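Local coordinates for NADP-dependent 2-hydroxyacid dehydrogenase (Rhizobium etli, PDB 4XCV), which probably catalyses the NADP-dependent interconversion of 2-hydroxyacids and 2-oxoacids, and binds NADPH, at residues G144-G149 / D195-L200; P205-F210 / G236-E241; F230-R235 / L258-V263. All coordinates share one frame; numbering follows the deposited sequence. Where two conformers were deposited one is given.

How the interactions relate
Followed from the N terminus, interaction 1 comes first: strand 142-146 pairs with strand 196-199, closing a loop of 45 residues that contains two further strands and two helices. Interactions 2 and 3 follow in series and cross each other, because 230-235 lies between 205-210 and 236-241, whereas its partner 258-263 comes after both. Interaction 2 closes 25 residues and joins the loops following strands 196-199 and 229-232; interaction 3 closes 22 and joins strand 229-232 to the end of strand 255-258. Backbone bonds from Ile231 to Leu197 and Gly199 fuse interactions 1 and 3 into one sheet, while Gln239 OE1 bonds Asn232 ND2 between interactions 2 and 3. All three touch NADPH.

Interaction 1: G144-G149 / D195-L200; sequences GVMGLG and DILVGL. With NDP (NADPH dihydro-nicotinamide-adenine-dinucleotide phosphate), chain B.
Gly144 opens a parallel ladder with strand 196-199: its N donates to Ile196 O at 2.8 Å, and its O accepts from Val198 N at 2.9 Å. The short strand axes run 4.8 Å apart at 21°. Val145 pairs with Val198, and both side chains lie on the sheet face covered by helix 100-116, where Val198 meets Val107 and Cys111. Met146 continues the ladder with its N on Val198 O, an almost straight bond (178° at the hydrogen), and with its O accepting from Leu200 N at 2.8 Å. On the opposite face from Val145, Met146 holds CG beside its backbone N (chi1 -59°) and then extends, carrying SD obliquely across Leu197, 3.7 Å from CD1 in the conformer given. Phe190 and Leu187 also touch Met146 there. The ladder ends with Met146 and Gly199; Gly147 CA then lies 3.7 Å from Leu200 O. Leu148 N donates to O3B of the adenosine ribose of NADPH at 2.8 Å. Gly149, at the N-cap of helix 150-162, gives its N to a water that also bonds Leu200 O and O1N, so one water bridges the turns after both strands to the pyrophosphate. Adjacent parallel strands ending in a glycine-rich turn on a dinucleotide are the hallmark of the Rossmann fold; Gly147 and Gly149 are consistent with the first two glycines of a GxGxxG motif.

Interaction 2: P205-F210 / G236-E241; sequences PETTGF and GKSQIE. With NDP (NADPH dihydro-nicotinamide-adenine-dinucleotide phosphate), chain B.
Ser238 meets Thr207 through a hydroxyl that its first torsion (chi1 -68°) sets beside its own backbone N, opposite the carbonyl carbon. From there OG donates to Thr207 O at 2.9 Å, standing well above the carbonyl plane instead of on a lone pair. The torsion of Thr207 (chi1 71°) tucks its OG1 between backbone N and carbonyl carbon and turns it to Pro202 O and Thr204 N; it stays 3.6 Å from Ser238 OG. Two backbone bonds add to this. Gly209 N donates to Lys237 O at 3.0 Å, lying in the carbonyl plane on a lone pair, whereas the bond from Phe210 N to Ser238 O, 2.8 Å long, is weak because it is strongly bent (118° at the hydrogen). These donors come from the type II turn Thr207-Phe210, with Gly209 at a positive phi. The acceptors belong to the short 3-10 segment 236-238. Next to the turn, Glu206 OE2 lies 3.3 Å from N6A, the exocyclic amino nitrogen of the NADPH adenine, and Thr207 CG2 is 4.0 Å from N6A. The two loops follow neighbouring strands 196-199 and 229-232 at the C-terminal edge of the parallel sheet, where a Rossmann-type domain holds its dinucleotide.

Interaction 3: F230-R235 / L258-V263; sequences FINAGR and LDVFEV. With NDP (NADPH dihydro-nicotinamide-adenine-dinucleotide phosphate), chain B.
Val260 forms the tightly packed part of the contact with Asn232, Gly234 and the backbone of Arg235. Its CB points toward 230-235, and the first torsion (chi1 -64°) swings CG1 beside the backbone N, leaving CG2 between N and the carbonyl carbon. CG2 consequently presses on Arg235 C and, 3.5 Å away, on Asn232 ND2, with the two side chains crossing at about a right angle, while CG1 lies 3.7 Å from Gly234 O. The Asn232 amide cannot easily turn: OD1 accepts from Gly234 N at 3.0 Å, an Asx turn, and ND2 donates both to Arg235 O, from above that carbonyl plane, and to Gln239 OE1. A parallel bridge couples Asn232 to Leu258, and a straight bond (175° at the hydrogen) runs from Asp259 N to Asn232 O at 3.1 Å. Further from the cofactor, Leu258 CD2 meets Phe230 CE2 at 3.7 Å, approaching the ring obliquely. The loose side is the Arg235 side chain, which leaves 258-263, is partly exposed and lies along the nicotinamide ribose, its CG 3.3 Å from O2D. The carboxamide nitrogen N7N of the nicotinamide donates to Ala233 O at 2.9 Å and to Asp259 OD2 at 3.0 Å. Asp259 OD1 is engaged by Thr281 OG1 and Asp284 N, which leaves OD2 turned to the cofactor. These two bonds on N7N, one from each of two adjacent strand ends, would hold the carboxamide against rotation in the nicotinamide pocket of this Rossmann-type dehydrogenase domain.

Interaction 1: G144-G149 / D195-L200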
loop_
_atom_site.group_PDB
_atom_site.type_symbol
_atom_site.label_atom_id
_atom_site.label_comp_id
_atom_site.label_asym_id
_atom_site.label_seq_id
_atom_site.Cartn_x
_atom_site.Cartn_y
_atom_site.Cartn_z
ATOM N N GLY A 144 9.419 -2.732 -12.126
ATOM C CA GLY A 144 9.541 -2.272 -13.497
ATOM C C GLY A 144 8.187 -1.890 -14.036
ATOM O O GLY A 144 7.327 -2.761 -14.215
ATOM N N VAL A 145 7.983 -0.585 -14.270
ATOM C CA VAL A 145 6.703 -0.082 -14.756
ATOM C C VAL A 145 6.744 0.007 -16.281
ATOM O O VAL A 145 7.579 0.706 -16.849
ATOM C CB VAL A 145 6.365 1.264 -14.108
ATOM C CG1 VAL A 145 5.022 1.748 -14.590
ATOM C CG2 VAL A 145 6.365 1.112 -12.585
ATOM N N MET A 146 5.812 -0.672 -16.926
ATOM C CA MET A 146 5.685 -0.693 -18.386
ATOM C C MET A 146 4.535 0.214 -18.741
ATOM O O MET A 146 3.358 -0.065 -18.472
ATOM C CB MET A 146 5.476 -2.103 -18.930
ATOM C CG MET A 146 6.640 -3.001 -18.550
ATOM S SD MET A 146 6.569 -4.692 -19.221
ATOM C CE MET A 146 7.270 -4.489 -20.793
ATOM N N GLY A 147 4.910 1.340 -19.362
ATOM C CA GLY A 147 3.949 2.414 -19.627
ATOM C C GLY A 147 4.249 3.531 -18.650
ATOM O O GLY A 147 4.142 3.352 -17.427
ATOM N N LEU A 148 4.658 4.674 -19.182
ATOM C CA LEU A 148 5.050 5.824 -18.394
ATOM C C LEU A 148 4.228 7.006 -18.843
ATOM O O LEU A 148 4.764 8.111 -19.084
ATOM C CB LEU A 148 6.548 6.079 -18.538
ATOM C CG LEU A 148 7.426 4.984 -17.975
ATOM C CD1 LEU A 148 8.864 5.341 -18.232
ATOM C CD2 LEU A 148 7.168 4.697 -16.482
ATOM N N GLY A 149 2.922 6.807 -18.965
ATOM C CA GLY A 149 1.995 7.879 -19.350
ATOM C C GLY A 149 1.383 8.481 -18.101
ATOM O O GLY A 149 2.041 8.580 -17.044
ATOM N N ASP A 195 11.895 -7.292 -10.779
ATOM C CA ASP A 195 11.320 -8.266 -9.826
ATOM C C ASP A 195 9.777 -8.265 -9.856
ATOM O O ASP A 195 9.163 -9.313 -9.742
ATOM C CB ASP A 195 11.791 -7.960 -8.420
ATOM C CG ASP A 195 13.286 -8.042 -8.274
ATOM O OD1 ASP A 195 13.888 -9.094 -8.642
ATOM O OD2 ASP A 195 13.877 -7.059 -7.749
ATOM N N ILE A 196 9.185 -7.078 -9.896
ATOM C CA ILE A 196 7.725 -6.939 -10.012
ATOM C C ILE A 196 7.436 -6.108 -11.252
ATOM O O ILE A 196 7.824 -4.954 -11.330
ATOM C CB ILE A 196 7.112 -6.254 -8.748
ATOM C CG1 ILE A 196 7.493 -6.961 -7.439
ATOM C CG2 ILE A 196 5.611 -6.102 -8.953
ATOM C CD1 ILE A 196 6.921 -6.248 -6.225
ATOM N N LEU A 197 6.793 -6.740 -12.236
ATOM C CA LEU A 197 6.423 -6.058 -13.466
ATOM C C LEU A 197 5.049 -5.434 -13.249
ATOM O O LEU A 197 4.128 -6.164 -12.896
ATOM C CB LEU A 197 6.384 -7.054 -14.621
ATOM C CG LEU A 197 6.108 -6.515 -16.039
ATOM C CD1 LEU A 197 6.418 -7.644 -17.043
ATOM C CD2 LEU A 197 4.699 -5.936 -16.249
ATOM N N VAL A 198 4.913 -4.123 -13.471
ATOM C CA VAL A 198 3.622 -3.427 -13.432
ATOM C C VAL A 198 3.233 -2.977 -14.836
ATOM O O VAL A 198 3.894 -2.132 -15.412
ATOM C CB VAL A 198 3.665 -2.243 -12.441
ATOM C CG1 VAL A 198 2.421 -1.340 -12.544
ATOM C CG2 VAL A 198 3.859 -2.756 -11.029
ATOM N N GLY A 199 2.144 -3.544 -15.329
ATOM C CA GLY A 199 1.651 -3.230 -16.690
ATOM C C GLY A 199 0.611 -2.140 -16.698
ATOM O O GLY A 199 -0.491 -2.332 -16.161
ATOM N N LEU A 200 0.951 -1.029 -17.349
ATOM C CA LEU A 200 0.063 0.119 -17.519
ATOM C C LEU A 200 0.147 0.600 -18.966
ATOM O O LEU A 200 0.316 1.796 -19.257
ATOM C CB LEU A 200 0.395 1.246 -16.537
ATOM C CG LEU A 200 0.064 0.939 -15.076
ATOM C CD1 LEU A 200 0.679 1.944 -14.153
ATOM C CD2 LEU A 200 -1.441 0.846 -14.841
HETATM P PA NDP B . -0.952 7.036 -21.798
HETATM O O1A NDP B . -0.816 8.314 -21.030
HETATM O O2A NDP B . -1.370 7.056 -23.255
HETATM O O5B NDP B . 0.444 6.268 -21.659
HETATM C C5B NDP B . 0.661 5.074 -22.419
HETATM C C4B NDP B . 2.077 4.626 -22.146
HETATM O O4B NDP B . 2.266 3.369 -22.790
HETATM C C3B NDP B . 3.099 5.593 -22.695
HETATM O O3B NDP B . 4.235 5.673 -21.810
HETATM C C2B NDP B . 3.469 4.915 -23.987
HETATM O O2B NDP B . 4.804 5.211 -24.481
HETATM C C1B NDP B . 3.415 3.444 -23.578
HETATM N N9A NDP B . 3.310 2.530 -24.717
HETATM C C8A NDP B . 2.298 2.512 -25.608
HETATM N N7A NDP B . 2.587 1.603 -26.589
HETATM C C5A NDP B . 3.823 1.098 -26.295
HETATM C C6A NDP B . 4.677 0.205 -26.942
HETATM N N6A NDP B . 4.310 -0.422 -28.060
HETATM N N1A NDP B . 5.864 -0.049 -26.379
HETATM C C2A NDP B . 6.230 0.556 -25.228
HETATM N N3A NDP B . 5.470 1.436 -24.555
HETATM C C4A NDP B . 4.269 1.671 -25.126
HETATM O O3 NDP B . -1.977 6.047 -21.050
HETATM P PN NDP B . -2.419 6.015 -19.505
HETATM O O1N NDP B . -1.170 5.954 -18.692
HETATM O O2N NDP B . -3.339 7.099 -19.199
HETATM O O5D NDP B . -3.241 4.669 -19.464
HETATM C C5D NDP B . -2.641 3.430 -19.868
HETATM C C4D NDP B . -3.784 2.437 -20.110
HETATM O O4D NDP B . -4.377 2.063 -18.874
HETATM C C3D NDP B . -4.942 2.962 -20.912
HETATM O O3D NDP B . -4.685 2.880 -22.325
HETATM C C2D NDP B . -6.110 2.089 -20.481
HETATM O O2D NDP B . -6.255 0.987 -21.410
HETATM C C1D NDP B . -5.670 1.514 -19.165
HETATM N N1N NDP B . -6.520 1.830 -18.013
HETATM C C2N NDP B . -6.989 0.830 -17.202
HETATM C C3N NDP B . -7.856 1.084 -16.194
HETATM C C7N NDP B . -8.333 0.061 -15.300
HETATM O O7N NDP B . -9.381 0.316 -14.661
HETATM N N7N NDP B . -7.713 -1.090 -15.107
HETATM C C4N NDP B . -8.257 2.476 -15.898
HETATM C C5N NDP B . -7.667 3.449 -16.800
HETATM C C6N NDP B . -6.877 3.164 -17.811
HETATM P P2B NDP B . 5.211 6.744 -24.819
HETATM O O1X NDP B . 6.519 6.642 -25.533
HETATM O O2X NDP B . 4.085 7.287 -25.683
HETATM O O3X NDP B . 5.250 7.470 -23.537
HETATM O O HOH W 1 1.088 4.587 -18.353
#

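Interaction 2: P205-F210 / G236-E241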
loop_
_atom_site.group_PDB
_atom_site.type_symbol
_atom_site.label_atom_id
_atom_site.label_comp_id
_atom_site.label_asym_id
_atom_site.label_seq_id
_atom_site.Cartn_x
_atom_site.Cartn_y
_atom_site.Cartn_z
ATOM N N PRO A 205 -2.169 -3.106 -31.536
ATOM C CA PRO A 205 -1.651 -4.347 -32.113
ATOM C C PRO A 205 -0.306 -4.779 -31.517
ATOM O O PRO A 205 -0.114 -5.978 -31.230
ATOM C CB PRO A 205 -1.526 -3.991 -33.601
ATOM C CG PRO A 205 -2.651 -3.042 -33.801
ATOM C CD PRO A 205 -2.633 -2.170 -32.578
ATOM N N GLU A 206 0.606 -3.830 -31.248
ATOM C CA GLU A 206 1.905 -4.174 -30.707
ATOM C C GLU A 206 1.874 -4.667 -29.268
ATOM O O GLU A 206 2.751 -5.416 -28.846
ATOM C CB GLU A 206 2.822 -2.969 -30.720
ATOM C CG GLU A 206 3.324 -2.505 -32.049
ATOM C CD GLU A 206 4.048 -1.201 -31.842
ATOM O OE1 GLU A 206 3.518 -0.149 -32.303
ATOM O OE2 GLU A 206 5.098 -1.233 -31.129
ATOM N N THR A 207 0.855 -4.287 -28.505
ATOM C CA THR A 207 0.768 -4.779 -27.150
ATOM C C THR A 207 -0.257 -5.920 -26.942
ATOM O O THR A 207 -0.564 -6.316 -25.816
ATOM C CB THR A 207 0.458 -3.648 -26.164
ATOM O OG1 THR A 207 -0.892 -3.230 -26.355
ATOM C CG2 THR A 207 1.394 -2.453 -26.306
ATOM N N THR A 208 -0.772 -6.458 -28.018
ATOM C CA THR A 208 -1.737 -7.553 -27.931
ATOM C C THR A 208 -0.951 -8.849 -27.703
ATOM O O THR A 208 -0.019 -9.152 -28.461
ATOM C CB THR A 208 -2.538 -7.618 -29.228
ATOM O OG1 THR A 208 -3.260 -6.397 -29.381
ATOM C CG2 THR A 208 -3.524 -8.727 -29.211
ATOM N N GLY A 209 -1.352 -9.617 -26.703
ATOM C CA GLY A 209 -0.651 -10.873 -26.408
ATOM C C GLY A 209 0.810 -10.700 -26.054
ATOM O O GLY A 209 1.631 -11.601 -26.280
ATOM N N PHE A 210 1.116 -9.560 -25.483
ATOM C CA PHE A 210 2.480 -9.147 -25.182
ATOM C C PHE A 210 3.048 -9.854 -23.953
ATOM O O PHE A 210 4.244 -10.238 -23.934
ATOM C CB PHE A 210 2.434 -7.627 -25.036
ATOM C CG PHE A 210 3.732 -7.004 -24.673
ATOM C CD1 PHE A 210 4.718 -6.858 -25.593
ATOM C CD2 PHE A 210 3.930 -6.567 -23.390
ATOM C CE1 PHE A 210 5.940 -6.266 -25.217
ATOM C CE2 PHE A 210 5.093 -5.995 -23.018
ATOM C CZ PHE A 210 6.123 -5.862 -23.930
ATOM N N GLY A 236 -6.641 -6.357 -20.628
ATOM C CA GLY A 236 -6.581 -7.782 -20.500
ATOM C C GLY A 236 -6.065 -8.497 -21.755
ATOM O O GLY A 236 -5.358 -9.503 -21.667
ATOM N N LYS A 237 -6.386 -7.971 -22.929
ATOM C CA LYS A 237 -5.937 -8.607 -24.176
ATOM C C LYS A 237 -4.428 -8.429 -24.401
ATOM O O LYS A 237 -3.902 -9.066 -25.312
ATOM C CB LYS A 237 -6.747 -8.176 -25.375
ATOM C CG LYS A 237 -8.149 -8.735 -25.342
ATOM C CD LYS A 237 -9.022 -8.190 -26.460
ATOM C CE LYS A 237 -10.437 -8.784 -26.380
ATOM N NZ LYS A 237 -11.173 -8.272 -25.174
ATOM N N SER A 238 -3.738 -7.674 -23.548
ATOM C CA SER A 238 -2.293 -7.618 -23.590
ATOM C C SER A 238 -1.642 -8.876 -23.016
ATOM O O SER A 238 -0.442 -9.061 -23.216
ATOM C CB SER A 238 -1.746 -6.391 -22.879
ATOM O OG SER A 238 -2.110 -5.230 -23.618
ATOM N N GLN A 239 -2.368 -9.675 -22.249
ATOM C CA GLN A 239 -1.781 -10.866 -21.605
ATOM C C GLN A 239 -2.323 -12.153 -22.200
ATOM O O GLN A 239 -3.415 -12.217 -22.764
ATOM C CB GLN A 239 -1.987 -10.853 -20.092
ATOM C CG GLN A 239 -3.399 -11.145 -19.682
ATOM C CD GLN A 239 -3.850 -10.507 -18.373
ATOM O OE1 GLN A 239 -3.200 -9.586 -17.873
ATOM N NE2 GLN A 239 -4.992 -10.936 -17.862
ATOM N N ILE A 240 -1.534 -13.214 -22.026
ATOM C CA ILE A 240 -1.962 -14.561 -22.365
ATOM C C ILE A 240 -2.173 -15.305 -21.041
ATOM O O ILE A 240 -1.230 -15.739 -20.382
ATOM C CB ILE A 240 -0.906 -15.279 -23.246
ATOM C CG1 ILE A 240 -0.592 -14.481 -24.511
ATOM C CG2 ILE A 240 -1.361 -16.709 -23.558
ATOM C CD1 ILE A 240 -1.745 -14.316 -25.475
ATOM N N GLU A 241 -3.434 -15.420 -20.628
ATOM C CA GLU A 241 -3.720 -15.967 -19.316
ATOM C C GLU A 241 -3.268 -17.396 -19.104
ATOM O O GLU A 241 -2.818 -17.770 -18.003
ATOM C CB GLU A 241 -5.200 -15.845 -19.001
ATOM C CG GLU A 241 -5.503 -14.416 -18.704
ATOM C CD GLU A 241 -6.977 -14.064 -18.673
ATOM O OE1 GLU A 241 -7.888 -14.919 -18.552
ATOM O OE2 GLU A 241 -7.184 -12.838 -18.778
HETATM P PA NDP B . -0.952 7.036 -21.798
HETATM O O1A NDP B . -0.816 8.314 -21.030
HETATM O O2A NDP B . -1.370 7.056 -23.255
HETATM O O5B NDP B . 0.444 6.268 -21.659
HETATM C C5B NDP B . 0.661 5.074 -22.419
HETATM C C4B NDP B . 2.077 4.626 -22.146
HETATM O O4B NDP B . 2.266 3.369 -22.790
HETATM C C3B NDP B . 3.099 5.593 -22.695
HETATM O O3B NDP B . 4.235 5.673 -21.810
HETATM C C2B NDP B . 3.469 4.915 -23.987
HETATM O O2B NDP B . 4.804 5.211 -24.481
HETATM C C1B NDP B . 3.415 3.444 -23.578
HETATM N N9A NDP B . 3.310 2.530 -24.717
HETATM C C8A NDP B . 2.298 2.512 -25.608
HETATM N N7A NDP B . 2.587 1.603 -26.589
HETATM C C5A NDP B . 3.823 1.098 -26.295
HETATM C C6A NDP B . 4.677 0.205 -26.942
HETATM N N6A NDP B . 4.310 -0.422 -28.060
HETATM N N1A NDP B . 5.864 -0.049 -26.379
HETATM C C2A NDP B . 6.230 0.556 -25.228
HETATM N N3A NDP B . 5.470 1.436 -24.555
HETATM C C4A NDP B . 4.269 1.671 -25.126
HETATM O O3 NDP B . -1.977 6.047 -21.050
HETATM P PN NDP B . -2.419 6.015 -19.505
HETATM O O1N NDP B . -1.170 5.954 -18.692
HETATM O O2N NDP B . -3.339 7.099 -19.199
HETATM O O5D NDP B . -3.241 4.669 -19.464
HETATM C C5D NDP B . -2.641 3.430 -19.868
HETATM C C4D NDP B . -3.784 2.437 -20.110
HETATM O O4D NDP B . -4.377 2.063 -18.874
HETATM C C3D NDP B . -4.942 2.962 -20.912
HETATM O O3D NDP B . -4.685 2.880 -22.325
HETATM C C2D NDP B . -6.110 2.089 -20.481
HETATM O O2D NDP B . -6.255 0.987 -21.410
HETATM C C1D NDP B . -5.670 1.514 -19.165
HETATM N N1N NDP B . -6.520 1.830 -18.013
HETATM C C2N NDP B . -6.989 0.830 -17.202
HETATM C C3N NDP B . -7.856 1.084 -16.194
HETATM C C7N NDP B . -8.333 0.061 -15.300
HETATM O O7N NDP B . -9.381 0.316 -14.661
HETATM N N7N NDP B . -7.713 -1.090 -15.107
HETATM C C4N NDP B . -8.257 2.476 -15.898
HETATM C C5N NDP B . -7.667 3.449 -16.800
HETATM C C6N NDP B . -6.877 3.164 -17.811
HETATM P P2B NDP B . 5.211 6.744 -24.819
HETATM O O1X NDP B . 6.519 6.642 -25.533
HETATM O O2X NDP B . 4.085 7.287 -25.683
HETATM O O3X NDP B . 5.250 7.470 -23.537
#

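Interaction 3: F230-R235 / L258-V263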
loop_
_atom_site.group_PDB
_atom_site.type_symbol
_atom_site.label_atom_id
_atom_site.label_comp_id
_atom_site.label_asym_id
_atom_site.label_seq_id
_atom_site.Cartn_x
_atom_site.Cartn_y
_atom_site.Cartn_z
ATOM N N PHE A 230 3.999 -10.702 -11.712
ATOM C CA PHE A 230 3.358 -10.015 -12.818
ATOM C C PHE A 230 2.102 -9.293 -12.363
ATOM O O PHE A 230 1.187 -9.926 -11.843
ATOM C CB PHE A 230 2.999 -11.013 -13.927
ATOM C CG PHE A 230 2.234 -10.406 -15.074
ATOM C CD1 PHE A 230 2.761 -9.325 -15.778
ATOM C CD2 PHE A 230 1.002 -10.866 -15.383
ATOM C CE1 PHE A 230 2.018 -8.765 -16.820
ATOM C CE2 PHE A 230 0.275 -10.306 -16.408
ATOM C CZ PHE A 230 0.791 -9.286 -17.122
ATOM N N ILE A 231 2.042 -7.977 -12.611
ATOM C CA ILE A 231 0.904 -7.163 -12.275
ATOM C C ILE A 231 0.399 -6.500 -13.554
ATOM O O ILE A 231 1.216 -5.933 -14.294
ATOM C CB ILE A 231 1.262 -6.126 -11.207
ATOM C CG1 ILE A 231 1.740 -6.849 -9.930
ATOM C CG2 ILE A 231 0.100 -5.174 -10.948
ATOM C CD1 ILE A 231 2.082 -5.908 -8.785
ATOM N N ASN A 232 -0.902 -6.568 -13.853
ATOM C CA ASN A 232 -1.472 -5.867 -15.024
ATOM C C ASN A 232 -2.763 -5.194 -14.656
ATOM O O ASN A 232 -3.682 -5.823 -14.140
ATOM C CB ASN A 232 -1.730 -6.856 -16.168
ATOM C CG ASN A 232 -2.095 -6.154 -17.465
ATOM O OD1 ASN A 232 -1.845 -4.957 -17.636
ATOM N ND2 ASN A 232 -2.656 -6.912 -18.394
ATOM N N ALA A 233 -2.804 -3.885 -14.916
ATOM C CA ALA A 233 -4.061 -3.114 -14.852
ATOM C C ALA A 233 -4.252 -2.264 -16.079
ATOM O O ALA A 233 -4.991 -1.292 -16.039
ATOM C CB ALA A 233 -4.104 -2.252 -13.584
ATOM N N GLY A 234 -3.622 -2.636 -17.194
ATOM C CA GLY A 234 -3.806 -1.923 -18.453
ATOM C C GLY A 234 -4.994 -2.482 -19.186
ATOM O O GLY A 234 -6.132 -2.057 -18.934
ATOM N N ARG A 235 -4.727 -3.439 -20.091
ATOM C CA ARG A 235 -5.776 -4.120 -20.818
ATOM C C ARG A 235 -5.542 -5.618 -20.777
ATOM O O ARG A 235 -4.421 -6.104 -20.903
ATOM C CB ARG A 235 -5.812 -3.613 -22.272
ATOM C CG ARG A 235 -6.226 -2.145 -22.423
ATOM C CD ARG A 235 -7.703 -1.892 -22.199
ATOM N NE ARG A 235 -8.481 -2.643 -23.171
ATOM C CZ ARG A 235 -8.803 -2.228 -24.390
ATOM N NH1 ARG A 235 -8.483 -1.011 -24.828
ATOM N NH2 ARG A 235 -9.491 -3.051 -25.175
ATOM N N LEU A 258 -3.993 -9.069 -10.955
ATOM C CA LEU A 258 -4.655 -8.757 -12.204
ATOM C C LEU A 258 -5.955 -8.045 -11.986
ATOM O O LEU A 258 -6.795 -8.534 -11.235
ATOM C CB LEU A 258 -4.925 -10.057 -12.976
ATOM C CG LEU A 258 -3.710 -10.936 -13.279
ATOM C CD1 LEU A 258 -4.109 -12.315 -13.773
ATOM C CD2 LEU A 258 -2.750 -10.316 -14.280
ATOM N N ASP A 259 -6.130 -6.898 -12.638
ATOM C CA ASP A 259 -7.408 -6.201 -12.645
ATOM C C ASP A 259 -8.140 -6.334 -13.963
ATOM O O ASP A 259 -9.320 -5.939 -14.064
ATOM C CB ASP A 259 -7.195 -4.692 -12.428
ATOM C CG ASP A 259 -8.473 -3.940 -12.198
ATOM O OD1 ASP A 259 -9.232 -4.241 -11.242
ATOM O OD2 ASP A 259 -8.746 -2.966 -12.939
ATOM N N VAL A 260 -7.456 -6.848 -14.980
ATOM C CA VAL A 260 -7.988 -6.925 -16.343
ATOM C C VAL A 260 -7.744 -8.291 -16.918
ATOM O O VAL A 260 -6.781 -8.923 -16.553
ATOM C CB VAL A 260 -7.380 -5.804 -17.234
ATOM C CG1 VAL A 260 -7.797 -4.445 -16.728
ATOM C CG2 VAL A 260 -5.855 -5.907 -17.272
ATOM N N PHE A 261 -8.624 -8.699 -17.853
ATOM C CA PHE A 261 -8.625 -10.075 -18.351
ATOM C C PHE A 261 -8.944 -10.104 -19.817
ATOM O O PHE A 261 -9.604 -9.218 -20.330
ATOM C CB PHE A 261 -9.621 -10.933 -17.521
ATOM C CG PHE A 261 -9.320 -10.871 -16.066
ATOM C CD1 PHE A 261 -9.849 -9.867 -15.288
ATOM C CD2 PHE A 261 -8.354 -11.700 -15.498
ATOM C CE1 PHE A 261 -9.452 -9.710 -13.965
ATOM C CE2 PHE A 261 -7.971 -11.550 -14.192
ATOM C CZ PHE A 261 -8.509 -10.571 -13.427
ATOM N N GLU A 262 -8.511 -11.165 -20.501
ATOM C CA GLU A 262 -8.738 -11.291 -21.932
ATOM C C GLU A 262 -10.219 -11.262 -22.273
ATOM O O GLU A 262 -10.603 -10.710 -23.294
ATOM C CB GLU A 262 -8.124 -12.609 -22.441
ATOM C CG GLU A 262 -6.598 -12.718 -22.309
ATOM C CD GLU A 262 -6.090 -13.970 -22.974
ATOM O OE1 GLU A 262 -6.204 -14.080 -24.221
ATOM O OE2 GLU A 262 -5.643 -14.876 -22.232
ATOM N N VAL A 263 -11.014 -11.937 -21.444
ATOM C CA VAL A 263 -12.459 -11.899 -21.517
ATOM C C VAL A 263 -12.959 -11.467 -20.151
ATOM O O VAL A 263 -12.528 -12.039 -19.145
ATOM C CB VAL A 263 -13.055 -13.278 -21.906
ATOM C CG1 VAL A 263 -14.576 -13.216 -21.826
ATOM C CG2 VAL A 263 -12.654 -13.632 -23.330
HETATM P PA NDP B . -0.952 7.036 -21.798
HETATM O O1A NDP B . -0.816 8.314 -21.030
HETATM O O2A NDP B . -1.370 7.056 -23.255
HETATM O O5B NDP B . 0.444 6.268 -21.659
HETATM C C5B NDP B . 0.661 5.074 -22.419
HETATM C C4B NDP B . 2.077 4.626 -22.146
HETATM O O4B NDP B . 2.266 3.369 -22.790
HETATM C C3B NDP B . 3.099 5.593 -22.695
HETATM O O3B NDP B . 4.235 5.673 -21.810
HETATM C C2B NDP B . 3.469 4.915 -23.987
HETATM O O2B NDP B . 4.804 5.211 -24.481
HETATM C C1B NDP B . 3.415 3.444 -23.578
HETATM N N9A NDP B . 3.310 2.530 -24.717
HETATM C C8A NDP B . 2.298 2.512 -25.608
HETATM N N7A NDP B . 2.587 1.603 -26.589
HETATM C C5A NDP B . 3.823 1.098 -26.295
HETATM C C6A NDP B . 4.677 0.205 -26.942
HETATM N N6A NDP B . 4.310 -0.422 -28.060
HETATM N N1A NDP B . 5.864 -0.049 -26.379
HETATM C C2A NDP B . 6.230 0.556 -25.228
HETATM N N3A NDP B . 5.470 1.436 -24.555
HETATM C C4A NDP B . 4.269 1.671 -25.126
HETATM O O3 NDP B . -1.977 6.047 -21.050
HETATM P PN NDP B . -2.419 6.015 -19.505
HETATM O O1N NDP B . -1.170 5.954 -18.692
HETATM O O2N NDP B . -3.339 7.099 -19.199
HETATM O O5D NDP B . -3.241 4.669 -19.464
HETATM C C5D NDP B . -2.641 3.430 -19.868
HETATM C C4D NDP B . -3.784 2.437 -20.110
HETATM O O4D NDP B . -4.377 2.063 -18.874
HETATM C C3D NDP B . -4.942 2.962 -20.912
HETATM O O3D NDP B . -4.685 2.880 -22.325
HETATM C C2D NDP B . -6.110 2.089 -20.481
HETATM O O2D NDP B . -6.255 0.987 -21.410
HETATM C C1D NDP B . -5.670 1.514 -19.165
HETATM N N1N NDP B . -6.520 1.830 -18.013
HETATM C C2N NDP B . -6.989 0.830 -17.202
HETATM C C3N NDP B . -7.856 1.084 -16.194
HETATM C C7N NDP B . -8.333 0.061 -15.300
HETATM O O7N NDP B . -9.381 0.316 -14.661
HETATM N N7N NDP B . -7.713 -1.090 -15.107
HETATM C C4N NDP B . -8.257 2.476 -15.898
HETATM C C5N NDP B . -7.667 3.449 -16.800
HETATM C C6N NDP B . -6.877 3.164 -17.811
HETATM P P2B NDP B . 5.211 6.744 -24.819
HETATM O O1X NDP B . 6.519 6.642 -25.533
HETATM O O2X NDP B . 4.085 7.287 -25.683
HETATM O O3X NDP B . 5.250 7.470 -23.537
#